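Local structure of protein (tenascin) (Gallus gallus, 1QR4) at residues Y71-V76 with T87-S92; Y125-V130 with Y160-I165. The protein probably acts in cell adhesion in the extracellular matrix, through fibronectin type III domains, the first of the two here bearing a putative heparin-binding site. All coordinates share one frame; numbering follows the deposited sequence.

Contact 1: residues Y71-V76 with T87-S92; sequences YTISLV and TTIKGS
Y71 with G91, I73 with I89 and L75 with T87 are antiparallel hydrogen-bonded pairs. Each pair makes two backbone bonds, six in all. The short strand axes run at 151° and come within 4.6 Å. I73 N donates to I89 O at 2.6 Å, and I89 N returns a bond to I73 O at 2.8 Å. The side chains of I73 and I89 lie on the same face as Y71 and L75, which turns to the facing sheet. I89, on the edge strand, is partly exposed. I73 CB meets I89 CG1 at 4.1 Å. The chi1 of I89 (59°) sets CG1 between its backbone N and carbonyl carbon. The Y71 ring has G91 O at its edge, in the ring plane. On the other face T72 CG2 touches T88 CG2 at 3.9 Å, the two side chains crossing obliquely. T88 OG1 lies 3.3 Å from S74 CB. K90, part of the putative heparin-binding site, runs beside T72, pointing the same way. Y71 OH bonds to D66 N, as in the tyrosine corner of Greek-key sandwiches. The pair is a hairpin at the edge of a four-stranded sheet. Strand 36-42 flanks 71-76 on its far side. I73 and L75 pack onto strand 22-28 of the facing sheet, and I89 onto strand 11-16.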
# COMPACT_ATOMS: atom_id res chain seq x y z
N TYR A 71 7.86 -8.21 -4.86
CA TYR A 71 8.61 -8.12 -6.10
C TYR A 71 10.12 -8.36 -5.92
O TYR A 71 10.72 -7.92 -4.94
CB TYR A 71 8.46 -6.74 -6.74
CG TYR A 71 7.09 -6.43 -7.28
CD1 TYR A 71 6.13 -5.81 -6.48
CD2 TYR A 71 6.77 -6.71 -8.59
CE1 TYR A 71 4.89 -5.47 -6.98
CE2 TYR A 71 5.53 -6.37 -9.10
CZ TYR A 71 4.59 -5.75 -8.29
OH TYR A 71 3.36 -5.42 -8.78
N THR A 72 10.72 -9.04 -6.88
CA THR A 72 12.14 -9.26 -6.83
C THR A 72 12.66 -8.12 -7.68
O THR A 72 12.35 -8.02 -8.86
CB THR A 72 12.52 -10.60 -7.47
OG1 THR A 72 11.93 -11.67 -6.72
CG2 THR A 72 14.04 -10.78 -7.48
N ILE A 73 13.39 -7.20 -7.05
CA ILE A 73 13.93 -6.06 -7.78
C ILE A 73 15.43 -6.19 -7.94
O ILE A 73 16.14 -6.46 -6.98
CB ILE A 73 13.61 -4.71 -7.06
CG1 ILE A 73 12.10 -4.55 -6.87
CG2 ILE A 73 14.11 -3.52 -7.89
CD1 ILE A 73 11.69 -3.49 -5.86
N SER A 74 15.90 -6.00 -9.17
CA SER A 74 17.32 -6.04 -9.47
C SER A 74 17.77 -4.90 -10.38
O SER A 74 17.14 -4.58 -11.39
CB SER A 74 17.74 -7.39 -10.06
OG SER A 74 17.00 -7.71 -11.23
N LEU A 75 18.86 -4.28 -9.97
CA LEU A 75 19.44 -3.16 -10.69
C LEU A 75 20.81 -3.56 -11.20
O LEU A 75 21.55 -4.28 -10.52
CB LEU A 75 19.57 -1.97 -9.75
CG LEU A 75 20.00 -0.68 -10.42
CD1 LEU A 75 18.92 -0.20 -11.35
CD2 LEU A 75 20.26 0.32 -9.35
N VAL A 76 21.16 -3.06 -12.37
CA VAL A 76 22.44 -3.36 -12.99
C VAL A 76 22.94 -2.17 -13.79
O VAL A 76 22.16 -1.46 -14.43
CB VAL A 76 22.30 -4.59 -13.92
CG1 VAL A 76 21.15 -4.41 -14.87
CG2 VAL A 76 23.58 -4.80 -14.70
N THR A 87 22.42 -6.33 -8.62
CA THR A 87 22.25 -6.06 -7.21
C THR A 87 20.76 -6.35 -6.98
O THR A 87 19.90 -5.80 -7.67
CB THR A 87 22.59 -4.62 -6.89
OG1 THR A 87 23.89 -4.35 -7.41
CG2 THR A 87 22.62 -4.40 -5.39
N THR A 88 20.46 -7.27 -6.07
CA THR A 88 19.08 -7.66 -5.86
C THR A 88 18.48 -7.52 -4.47
O THR A 88 19.18 -7.65 -3.46
CB THR A 88 18.87 -9.11 -6.32
OG1 THR A 88 19.12 -9.19 -7.73
CG2 THR A 88 17.46 -9.58 -6.04
N ILE A 89 17.19 -7.20 -4.45
CA ILE A 89 16.42 -7.06 -3.22
C ILE A 89 14.96 -7.40 -3.52
O ILE A 89 14.53 -7.44 -4.68
CB ILE A 89 16.39 -5.63 -2.62
CG1 ILE A 89 15.81 -4.64 -3.63
CG2 ILE A 89 17.74 -5.22 -2.11
CD1 ILE A 89 15.09 -3.46 -2.99
N LYS A 90 14.21 -7.60 -2.45
CA LYS A 90 12.80 -7.89 -2.52
C LYS A 90 12.04 -6.81 -1.77
O LYS A 90 12.49 -6.28 -0.75
CB LYS A 90 12.49 -9.26 -1.92
CG LYS A 90 12.98 -10.41 -2.76
CD LYS A 90 12.60 -11.75 -2.14
CE LYS A 90 13.07 -12.90 -3.01
NZ LYS A 90 14.54 -12.84 -3.26
N GLY A 91 10.91 -6.44 -2.33
CA GLY A 91 10.07 -5.42 -1.73
C GLY A 91 8.65 -5.76 -2.08
O GLY A 91 8.33 -6.10 -3.23
N SER A 92 7.78 -5.74 -1.08
CA SER A 92 6.39 -6.03 -1.30
C SER A 92 5.58 -4.76 -1.07
O SER A 92 5.94 -3.94 -0.21
CB SER A 92 5.94 -7.13 -0.36
OG SER A 92 6.34 -6.85 0.96

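Contact 2: residues Y125-V130 with Y160-I165; sequences YRVSYV and YNVNII
V127 and I164 lie side by side, pointing the same way, on one face of two antiparallel strands. With V162 they form the buried, closely packed part of the contact. V127 CG1 is anti to its backbone N (chi1 -176°). It touches I164 CG1 at 4.1 Å and V162 CG1 at 4.2 Å. V162 CG2 in turn meets Y129 CB at 3.7 Å. Next along, Y129 CD1 approaches Y160 CD1 at 4.3 Å. The opposite face, by contrast, is partly exposed and polar in its middle. S128 OG lies 3.3 Å from N163 CB. A water bridges the two residues: it bonds to S128 OG and donates to N163 OD1 at 3.0 Å. R126 CB sits by I165 CB at 4.4 Å, but the end of the R126 chain leads away and is poorly ordered. Its NH2 makes a long, weak ion pair with E172. Six backbone bonds hold the strands together, among them N161 N to V130 O at 2.6 Å. Y160 OH bonds to V155 N, which fits a tyrosine corner. The two strands are the central pair of a four-stranded sheet, with 138-143 next to 124-131 and 171-181 next to 159-168. V162 and I164 pack onto strand 101-104 of the facing layer.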
# COMPACT_ATOMS: atom_id res chain seq x y z
N TYR A 125 -11.00 -6.50 8.22
CA TYR A 125 -11.08 -5.04 8.12
C TYR A 125 -11.19 -4.45 9.52
O TYR A 125 -11.93 -4.97 10.35
CB TYR A 125 -12.31 -4.59 7.34
CG TYR A 125 -12.37 -5.04 5.91
CD1 TYR A 125 -11.71 -4.33 4.91
CD2 TYR A 125 -13.12 -6.16 5.53
CE1 TYR A 125 -11.78 -4.72 3.58
CE2 TYR A 125 -13.20 -6.56 4.20
CZ TYR A 125 -12.53 -5.83 3.23
OH TYR A 125 -12.62 -6.21 1.92
N ARG A 126 -10.45 -3.38 9.80
CA ARG A 126 -10.56 -2.73 11.11
C ARG A 126 -11.32 -1.40 10.97
O ARG A 126 -10.82 -0.42 10.40
CB ARG A 126 -9.19 -2.54 11.77
CG ARG A 126 -8.96 -3.50 12.93
CD ARG A 126 -7.81 -3.06 13.84
NE ARG A 126 -6.50 -3.48 13.34
CZ ARG A 126 -6.04 -4.72 13.40
NH1 ARG A 126 -6.78 -5.69 13.93
NH2 ARG A 126 -4.83 -5.00 12.93
N VAL A 127 -12.58 -1.43 11.41
CA VAL A 127 -13.48 -0.28 11.36
C VAL A 127 -13.45 0.47 12.68
O VAL A 127 -13.99 -0.00 13.68
CB VAL A 127 -14.94 -0.72 11.11
CG1 VAL A 127 -15.83 0.49 10.98
CG2 VAL A 127 -15.03 -1.59 9.87
N SER A 128 -12.81 1.63 12.69
CA SER A 128 -12.78 2.44 13.90
C SER A 128 -13.76 3.62 13.79
O SER A 128 -14.10 4.05 12.69
CB SER A 128 -11.36 2.93 14.18
OG SER A 128 -10.95 3.92 13.25
N TYR A 129 -14.25 4.11 14.92
CA TYR A 129 -15.16 5.25 14.90
C TYR A 129 -15.08 6.04 16.19
O TYR A 129 -15.01 5.47 17.28
CB TYR A 129 -16.61 4.82 14.60
CG TYR A 129 -17.27 3.97 15.66
CD1 TYR A 129 -17.74 4.55 16.84
CD2 TYR A 129 -17.36 2.59 15.51
CE1 TYR A 129 -18.29 3.77 17.85
CE2 TYR A 129 -17.91 1.79 16.52
CZ TYR A 129 -18.37 2.39 17.68
OH TYR A 129 -18.88 1.62 18.70
N VAL A 130 -15.06 7.36 16.06
CA VAL A 130 -14.98 8.24 17.21
C VAL A 130 -15.62 9.60 16.88
O VAL A 130 -15.63 10.02 15.71
CB VAL A 130 -13.50 8.44 17.65
CG1 VAL A 130 -12.77 9.40 16.71
CG2 VAL A 130 -13.40 8.88 19.11
N TYR A 160 -19.52 11.51 13.62
CA TYR A 160 -18.56 10.45 13.91
C TYR A 160 -17.51 10.26 12.82
O TYR A 160 -17.86 10.07 11.66
CB TYR A 160 -19.31 9.13 14.10
CG TYR A 160 -19.89 8.93 15.48
CD1 TYR A 160 -19.06 8.67 16.57
CD2 TYR A 160 -21.27 8.95 15.70
CE1 TYR A 160 -19.58 8.42 17.84
CE2 TYR A 160 -21.81 8.70 16.98
CZ TYR A 160 -20.95 8.43 18.04
OH TYR A 160 -21.43 8.13 19.30
N ASN A 161 -16.24 10.30 13.21
CA ASN A 161 -15.14 10.07 12.25
C ASN A 161 -15.02 8.54 12.13
O ASN A 161 -14.79 7.87 13.13
CB ASN A 161 -13.84 10.64 12.80
CG ASN A 161 -13.32 11.82 11.99
OD1 ASN A 161 -13.51 11.90 10.77
ND2 ASN A 161 -12.63 12.74 12.66
N VAL A 162 -15.22 8.01 10.93
CA VAL A 162 -15.17 6.56 10.73
C VAL A 162 -14.14 6.14 9.73
O VAL A 162 -14.28 6.38 8.54
CB VAL A 162 -16.53 6.00 10.24
CG1 VAL A 162 -16.41 4.52 9.90
CG2 VAL A 162 -17.59 6.21 11.32
N ASN A 163 -13.16 5.39 10.23
CA ASN A 163 -12.05 4.87 9.45
C ASN A 163 -12.17 3.37 9.26
O ASN A 163 -12.63 2.65 10.14
CB ASN A 163 -10.74 5.15 10.18
CG ASN A 163 -10.61 6.60 10.61
OD1 ASN A 163 -10.71 6.92 11.80
ND2 ASN A 163 -10.37 7.49 9.65
N ILE A 164 -11.76 2.91 8.09
CA ILE A 164 -11.79 1.49 7.75
C ILE A 164 -10.42 1.13 7.17
O ILE A 164 -9.89 1.85 6.32
CB ILE A 164 -12.90 1.18 6.74
CG1 ILE A 164 -14.25 1.57 7.33
CG2 ILE A 164 -12.88 -0.31 6.39
CD1 ILE A 164 -15.42 1.41 6.38
N ILE A 165 -9.85 0.03 7.66
CA ILE A 165 -8.53 -0.42 7.23
C ILE A 165 -8.57 -1.89 6.85
O ILE A 165 -9.26 -2.66 7.51
CB ILE A 165 -7.52 -0.26 8.38
CG1 ILE A 165 -7.16 1.20 8.56
CG2 ILE A 165 -6.28 -1.07 8.14
CD1 ILE A 165 -6.30 1.47 9.78
O HOH W 1 -11.88 6.64 14.58

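How the contacts relate
From the N terminus, the chain first builds the domain of contact 1. Strands 11-16 to 59-63 precede it. Contact 1 then closes a short loop of ten residues between 71-76 and 87-92, and so joins the last two strands of the first domain. The chain runs on into the second domain. Contact 2 closes a longer loop of 29 residues, which holds strands 138-143 and 148-151. It joins two central strands, and 171-181 follows it. The two loops come in series and neither nest nor cross. The centres of contact 1 and contact 2 lie about 35 Å apart, on opposite sides of the chain's centre. The nearest atoms of contact 1 and contact 2 are about 15 Å apart. Each contact pairs two strands of one sheet within a single domain, and neither bridges the two domains.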